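Local coordinates for interferon-inducible protein AIM2 (Mus musculus, PDB 4JBM) that senses double-stranded DNA in the cytosol through its HIN domain, the part described here, and triggers assembly of the AIM2 inflammasome, at residues T150-E164 / L174-A187. Numbering follows the deposited sequence.
Sequences TKCEEGDKIRLTFFE and LKSGPCSFFKVIKA
Asp156 OD2 is gripped by two donors from opposite faces of the carboxylate plane. Lys186 NZ reaches Asp156 OD2 at 3.1 Å on the syn side, and the backbone N of Glu153 comes from the anti side. The other oxygen, Asp156 OD1, accepts from Ala187 N at 2.8 Å, which fixes the carboxylate at both ends. The Lys186 chain bends at chi3 (66°) and chi4 (60°), curling its ammonium back to this carboxylate. Glu153 OE1 adds a longer salt bridge to Lys186 NZ.

Strands 157-160 and 181-185 pair antiparallel. Arg159 and Lys183 form a hydrogen-bonded pair, and their side chains run alongside each other. Lys183 CD lies over one guanidinium face, 3.5 Å from Arg159 NH2. On the other side of the sheet, Ile158 CG2 meets Phe182 CZ at 3.5 Å.

The Phe163 ring is sandwiched: Leu160 CG sits over one face, and Ser176 CA makes a CH-pi contact with the other. Phe181 O lies at the ring edge, 3.2 Å from Phe163 CE1. Ser180 OG donates to Phe162 O at 2.7 Å from above the carbonyl plane.

Phe162 and Phe163 both face Val112 in a G1 beta bulge. Here the chain turns from strand 157-160 into strand 163-168, both paired with strand 111-123 in the curled sheet of this OB fold. Strand 181-185 borders strand 157-160, and the Cys179-Cys17 disulfide ties turn 177-180 to the chain just after strand 4-16.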
loop_
_atom_site.group_PDB
_atom_site.type_symbol
_atom_site.label_atom_id
_atom_site.label_comp_id
_atom_site.label_asym_id
_atom_site.label_seq_id
_atom_site.Cartn_x
_atom_site.Cartn_y
_atom_site.Cartn_z
ATOM N N THR A 150 -15.289 4.479 9.250
ATOM C CA THR A 150 -15.494 3.445 8.256
ATOM C C THR A 150 -16.009 2.182 8.946
ATOM O O THR A 150 -15.229 1.291 9.288
ATOM C CB THR A 150 -14.171 3.133 7.530
ATOM O OG1 THR A 150 -13.103 3.057 8.484
ATOM C CG2 THR A 150 -13.850 4.209 6.502
ATOM N N LYS A 151 -17.317 2.125 9.180
ATOM C CA LYS A 151 -17.917 0.973 9.841
ATOM C C LYS A 151 -18.037 -0.230 8.904
ATOM O O LYS A 151 -18.734 -0.213 7.886
ATOM C CB LYS A 151 -19.265 1.382 10.437
ATOM C CG LYS A 151 -20.336 1.771 9.430
ATOM C CD LYS A 151 -21.652 2.055 10.135
ATOM C CE LYS A 151 -21.553 3.311 10.996
ATOM N NZ LYS A 151 -22.825 3.598 11.710
ATOM N N CYS A 152 -17.317 -1.283 9.262
ATOM C CA CYS A 152 -17.244 -2.470 8.435
ATOM C C CYS A 152 -17.963 -3.642 9.091
ATOM O O CYS A 152 -17.696 -3.965 10.244
ATOM C CB CYS A 152 -15.774 -2.785 8.153
ATOM S SG CYS A 152 -15.343 -4.490 7.814
ATOM N N GLU A 153 -18.872 -4.275 8.355
ATOM C CA GLU A 153 -19.589 -5.445 8.855
ATOM C C GLU A 153 -18.961 -6.695 8.248
ATOM O O GLU A 153 -18.183 -6.598 7.297
ATOM C CB GLU A 153 -21.076 -5.367 8.483
ATOM C CG GLU A 153 -21.760 -4.064 8.888
ATOM C CD GLU A 153 -23.044 -3.810 8.122
ATOM O OE1 GLU A 153 -23.518 -2.654 8.110
ATOM O OE2 GLU A 153 -23.577 -4.767 7.526
ATOM N N GLU A 154 -19.278 -7.864 8.795
ATOM C CA GLU A 154 -18.782 -9.107 8.217
ATOM C C GLU A 154 -19.288 -9.273 6.787
ATOM O O GLU A 154 -20.457 -9.005 6.499
ATOM C CB GLU A 154 -19.211 -10.314 9.045
ATOM C CG GLU A 154 -18.728 -11.622 8.441
ATOM C CD GLU A 154 -19.453 -12.838 8.973
ATOM O OE1 GLU A 154 -20.594 -12.683 9.459
ATOM O OE2 GLU A 154 -18.883 -13.947 8.899
ATOM N N GLY A 155 -18.403 -9.715 5.895
ATOM C CA GLY A 155 -18.740 -9.897 4.496
ATOM C C GLY A 155 -18.287 -8.709 3.670
ATOM O O GLY A 155 -18.266 -8.753 2.436
ATOM N N ASP A 156 -17.898 -7.642 4.359
ATOM C CA ASP A 156 -17.342 -6.495 3.668
ATOM C C ASP A 156 -15.878 -6.740 3.336
ATOM O O ASP A 156 -15.313 -7.786 3.650
ATOM C CB ASP A 156 -17.471 -5.224 4.513
ATOM C CG ASP A 156 -18.913 -4.785 4.704
ATOM O OD1 ASP A 156 -19.738 -5.035 3.800
ATOM O OD2 ASP A 156 -19.209 -4.167 5.750
ATOM N N LYS A 157 -15.261 -5.751 2.715
ATOM C CA LYS A 157 -13.853 -5.825 2.400
ATOM C C LYS A 157 -13.163 -4.577 2.912
ATOM O O LYS A 157 -13.794 -3.534 3.106
ATOM C CB LYS A 157 -13.633 -5.970 0.893
ATOM C CG LYS A 157 -14.240 -7.226 0.267
ATOM C CD LYS A 157 -13.882 -7.296 -1.220
ATOM C CE LYS A 157 -14.420 -8.549 -1.873
ATOM N NZ LYS A 157 -15.853 -8.397 -2.184
ATOM N N ILE A 158 -11.869 -4.708 3.169
ATOM C CA ILE A 158 -11.033 -3.580 3.523
ATOM C C ILE A 158 -9.947 -3.424 2.471
ATOM O O ILE A 158 -9.298 -4.396 2.076
ATOM C CB ILE A 158 -10.425 -3.729 4.930
ATOM C CG1 ILE A 158 -9.686 -5.055 5.067
ATOM C CG2 ILE A 158 -11.509 -3.654 5.968
ATOM C CD1 ILE A 158 -9.149 -5.306 6.487
ATOM N N ARG A 159 -9.787 -2.205 1.982
ATOM C CA ARG A 159 -8.714 -1.873 1.055
ATOM C C ARG A 159 -7.614 -1.199 1.865
ATOM O O ARG A 159 -7.819 -0.119 2.436
ATOM C CB ARG A 159 -9.233 -0.979 -0.070
ATOM C CG ARG A 159 -8.335 -0.862 -1.298
ATOM C CD ARG A 159 -8.848 0.293 -2.122
ATOM N NE ARG A 159 -8.585 1.548 -1.423
ATOM C CZ ARG A 159 -9.055 2.738 -1.781
ATOM N NH1 ARG A 159 -9.866 2.860 -2.818
ATOM N NH2 ARG A 159 -8.743 3.806 -1.067
ATOM N N LEU A 160 -6.470 -1.878 1.922
ATOM C CA LEU A 160 -5.290 -1.458 2.666
ATOM C C LEU A 160 -4.280 -0.810 1.728
ATOM O O LEU A 160 -3.999 -1.338 0.648
ATOM C CB LEU A 160 -4.630 -2.676 3.329
ATOM C CG LEU A 160 -5.135 -3.223 4.670
ATOM C CD1 LEU A 160 -6.637 -3.273 4.721
ATOM C CD2 LEU A 160 -4.560 -4.605 4.922
ATOM N N THR A 161 -3.745 0.336 2.133
ATOM C CA THR A 161 -2.642 0.968 1.410
ATOM C C THR A 161 -1.487 1.266 2.374
ATOM O O THR A 161 -1.680 1.953 3.382
ATOM C CB THR A 161 -3.092 2.263 0.706
ATOM O OG1 THR A 161 -4.335 2.043 0.026
ATOM C CG2 THR A 161 -2.041 2.728 -0.288
ATOM N N PHE A 162 -0.310 0.708 2.087
ATOM C CA PHE A 162 0.875 0.877 2.928
ATOM C C PHE A 162 0.691 0.365 4.357
ATOM O O PHE A 162 1.022 1.049 5.319
ATOM C CB PHE A 162 1.341 2.338 2.950
ATOM C CG PHE A 162 2.839 2.512 3.044
ATOM C CD1 PHE A 162 3.659 2.266 1.955
ATOM C CD2 PHE A 162 3.420 2.952 4.233
ATOM C CE1 PHE A 162 5.032 2.442 2.042
ATOM C CE2 PHE A 162 4.793 3.130 4.335
ATOM C CZ PHE A 162 5.601 2.876 3.235
ATOM N N PHE A 163 0.163 -0.836 4.509
ATOM C CA PHE A 163 0.189 -1.447 5.819
ATOM C C PHE A 163 1.495 -2.210 5.863
ATOM O O PHE A 163 2.141 -2.372 4.824
ATOM C CB PHE A 163 -1.014 -2.373 6.019
ATOM C CG PHE A 163 -2.231 -1.666 6.539
ATOM C CD1 PHE A 163 -2.757 -0.564 5.870
ATOM C CD2 PHE A 163 -2.820 -2.066 7.727
ATOM C CE1 PHE A 163 -3.875 0.099 6.362
ATOM C CE2 PHE A 163 -3.936 -1.409 8.223
ATOM C CZ PHE A 163 -4.460 -0.319 7.542
ATOM N N GLU A 164 1.882 -2.704 7.037
ATOM C CA GLU A 164 3.141 -3.433 7.111
ATOM C C GLU A 164 2.898 -4.803 7.710
ATOM O O GLU A 164 2.018 -4.958 8.538
ATOM C CB GLU A 164 4.183 -2.650 7.928
ATOM C CG GLU A 164 4.456 -1.236 7.421
ATOM C CD GLU A 164 3.639 -0.177 8.142
ATOM O OE1 GLU A 164 3.046 -0.497 9.194
ATOM O OE2 GLU A 164 3.598 0.975 7.658
ATOM N N LEU A 174 -1.108 -7.791 10.069
ATOM C CA LEU A 174 -0.875 -6.631 9.228
ATOM C C LEU A 174 -1.197 -5.433 10.094
ATOM O O LEU A 174 -2.245 -5.377 10.736
ATOM C CB LEU A 174 -1.741 -6.666 7.959
ATOM C CG LEU A 174 -1.451 -7.841 7.029
ATOM C CD1 LEU A 174 -2.380 -7.842 5.823
ATOM C CD2 LEU A 174 -0.007 -7.782 6.575
ATOM N N LYS A 175 -0.284 -4.474 10.110
ATOM C CA LYS A 175 -0.387 -3.338 11.009
ATOM C C LYS A 175 -0.497 -2.049 10.223
ATOM O O LYS A 175 0.218 -1.851 9.250
ATOM C CB LYS A 175 0.843 -3.300 11.937
ATOM C CG LYS A 175 0.860 -2.166 12.962
ATOM C CD LYS A 175 1.900 -2.407 14.066
ATOM C CE LYS A 175 2.343 -1.100 14.722
ATOM N NZ LYS A 175 3.296 -1.314 15.853
ATOM N N SER A 176 -1.431 -1.198 10.630
ATOM C CA SER A 176 -1.505 0.164 10.133
ATOM C C SER A 176 -0.344 0.968 10.696
ATOM O O SER A 176 0.045 0.787 11.853
ATOM C CB SER A 176 -2.806 0.827 10.568
ATOM O OG SER A 176 -2.913 0.849 11.981
ATOM N N GLY A 177 0.192 1.873 9.889
ATOM C CA GLY A 177 1.189 2.805 10.375
ATOM C C GLY A 177 0.603 4.200 10.309
ATOM O O GLY A 177 -0.561 4.368 9.929
ATOM N N PRO A 178 1.415 5.215 10.643
ATOM C CA PRO A 178 1.015 6.627 10.643
ATOM C C PRO A 178 0.623 7.109 9.250
ATOM O O PRO A 178 -0.289 7.925 9.113
ATOM C CB PRO A 178 2.277 7.349 11.133
ATOM C CG PRO A 178 3.399 6.396 10.860
ATOM C CD PRO A 178 2.805 5.043 11.102
ATOM N N CYS A 179 1.303 6.610 8.225
ATOM C CA CYS A 179 1.015 7.028 6.861
ATOM C C CYS A 179 0.318 5.943 6.045
ATOM O O CYS A 179 0.398 5.934 4.816
ATOM C CB CYS A 179 2.295 7.479 6.153
ATOM S SG CYS A 179 2.892 9.116 6.635
ATOM N N SER A 180 -0.375 5.034 6.726
ATOM C CA SER A 180 -1.192 4.048 6.030
ATOM C C SER A 180 -2.503 4.691 5.603
ATOM O O SER A 180 -2.954 5.665 6.204
ATOM C CB SER A 180 -1.475 2.830 6.916
ATOM O OG SER A 180 -0.270 2.257 7.383
ATOM N N PHE A 181 -3.106 4.152 4.554
ATOM C CA PHE A 181 -4.458 4.514 4.178
ATOM C C PHE A 181 -5.331 3.273 4.380
ATOM O O PHE A 181 -4.908 2.152 4.087
ATOM C CB PHE A 181 -4.502 4.975 2.722
ATOM C CG PHE A 181 -5.715 5.784 2.384
ATOM C CD1 PHE A 181 -6.925 5.166 2.120
ATOM C CD2 PHE A 181 -5.637 7.159 2.311
ATOM C CE1 PHE A 181 -8.041 5.907 1.797
ATOM C CE2 PHE A 181 -6.747 7.910 1.995
ATOM C CZ PHE A 181 -7.954 7.282 1.735
ATOM N N PHE A 182 -6.555 3.469 4.857
ATOM C CA PHE A 182 -7.456 2.358 5.113
ATOM C C PHE A 182 -8.834 2.744 4.616
ATOM O O PHE A 182 -9.281 3.864 4.852
ATOM C CB PHE A 182 -7.500 2.055 6.613
ATOM C CG PHE A 182 -8.512 1.013 7.007
ATOM C CD1 PHE A 182 -8.182 -0.327 6.970
ATOM C CD2 PHE A 182 -9.779 1.378 7.443
ATOM C CE1 PHE A 182 -9.095 -1.291 7.342
ATOM C CE2 PHE A 182 -10.702 0.416 7.816
ATOM C CZ PHE A 182 -10.357 -0.920 7.768
ATOM N N LYS A 183 -9.504 1.826 3.926
ATOM C CA LYS A 183 -10.855 2.097 3.440
ATOM C C LYS A 183 -11.759 0.877 3.566
ATOM O O LYS A 183 -11.340 -0.242 3.316
ATOM C CB LYS A 183 -10.824 2.560 1.981
ATOM C CG LYS A 183 -12.177 3.039 1.464
ATOM C CD LYS A 183 -12.090 3.635 0.063
ATOM C CE LYS A 183 -13.324 4.478 -0.238
ATOM N NZ LYS A 183 -13.012 5.634 -1.120
ATOM N N VAL A 184 -13.013 1.098 3.938
ATOM C CA VAL A 184 -13.963 -0.001 4.012
ATOM C C VAL A 184 -14.761 -0.051 2.718
ATOM O O VAL A 184 -15.366 0.949 2.310
ATOM C CB VAL A 184 -14.918 0.129 5.219
ATOM C CG1 VAL A 184 -16.109 -0.797 5.051
ATOM C CG2 VAL A 184 -14.185 -0.185 6.506
ATOM N N ILE A 185 -14.747 -1.217 2.073
ATOM C CA ILE A 185 -15.506 -1.436 0.849
ATOM C C ILE A 185 -16.690 -2.313 1.209
ATOM O O ILE A 185 -16.530 -3.498 1.492
ATOM C CB ILE A 185 -14.667 -2.137 -0.241
ATOM C CG1 ILE A 185 -13.305 -1.452 -0.402
ATOM C CG2 ILE A 185 -15.418 -2.136 -1.564
ATOM C CD1 ILE A 185 -13.377 -0.077 -1.044
ATOM N N LYS A 186 -17.879 -1.721 1.213
ATOM C CA LYS A 186 -19.058 -2.410 1.712
ATOM C C LYS A 186 -19.644 -3.345 0.663
ATOM O O LYS A 186 -19.735 -2.995 -0.516
ATOM C CB LYS A 186 -20.121 -1.407 2.166
ATOM C CG LYS A 186 -19.711 -0.553 3.347
ATOM C CD LYS A 186 -20.918 0.091 4.005
ATOM C CE LYS A 186 -21.814 -0.956 4.642
ATOM N NZ LYS A 186 -21.101 -1.735 5.693
ATOM N N ALA A 187 -20.024 -4.538 1.103
ATOM C CA ALA A 187 -20.770 -5.449 0.259
ATOM C C ALA A 187 -22.042 -4.735 -0.162
ATOM O O ALA A 187 -22.618 -3.977 0.616
ATOM C CB ALA A 187 -21.101 -6.712 1.017
#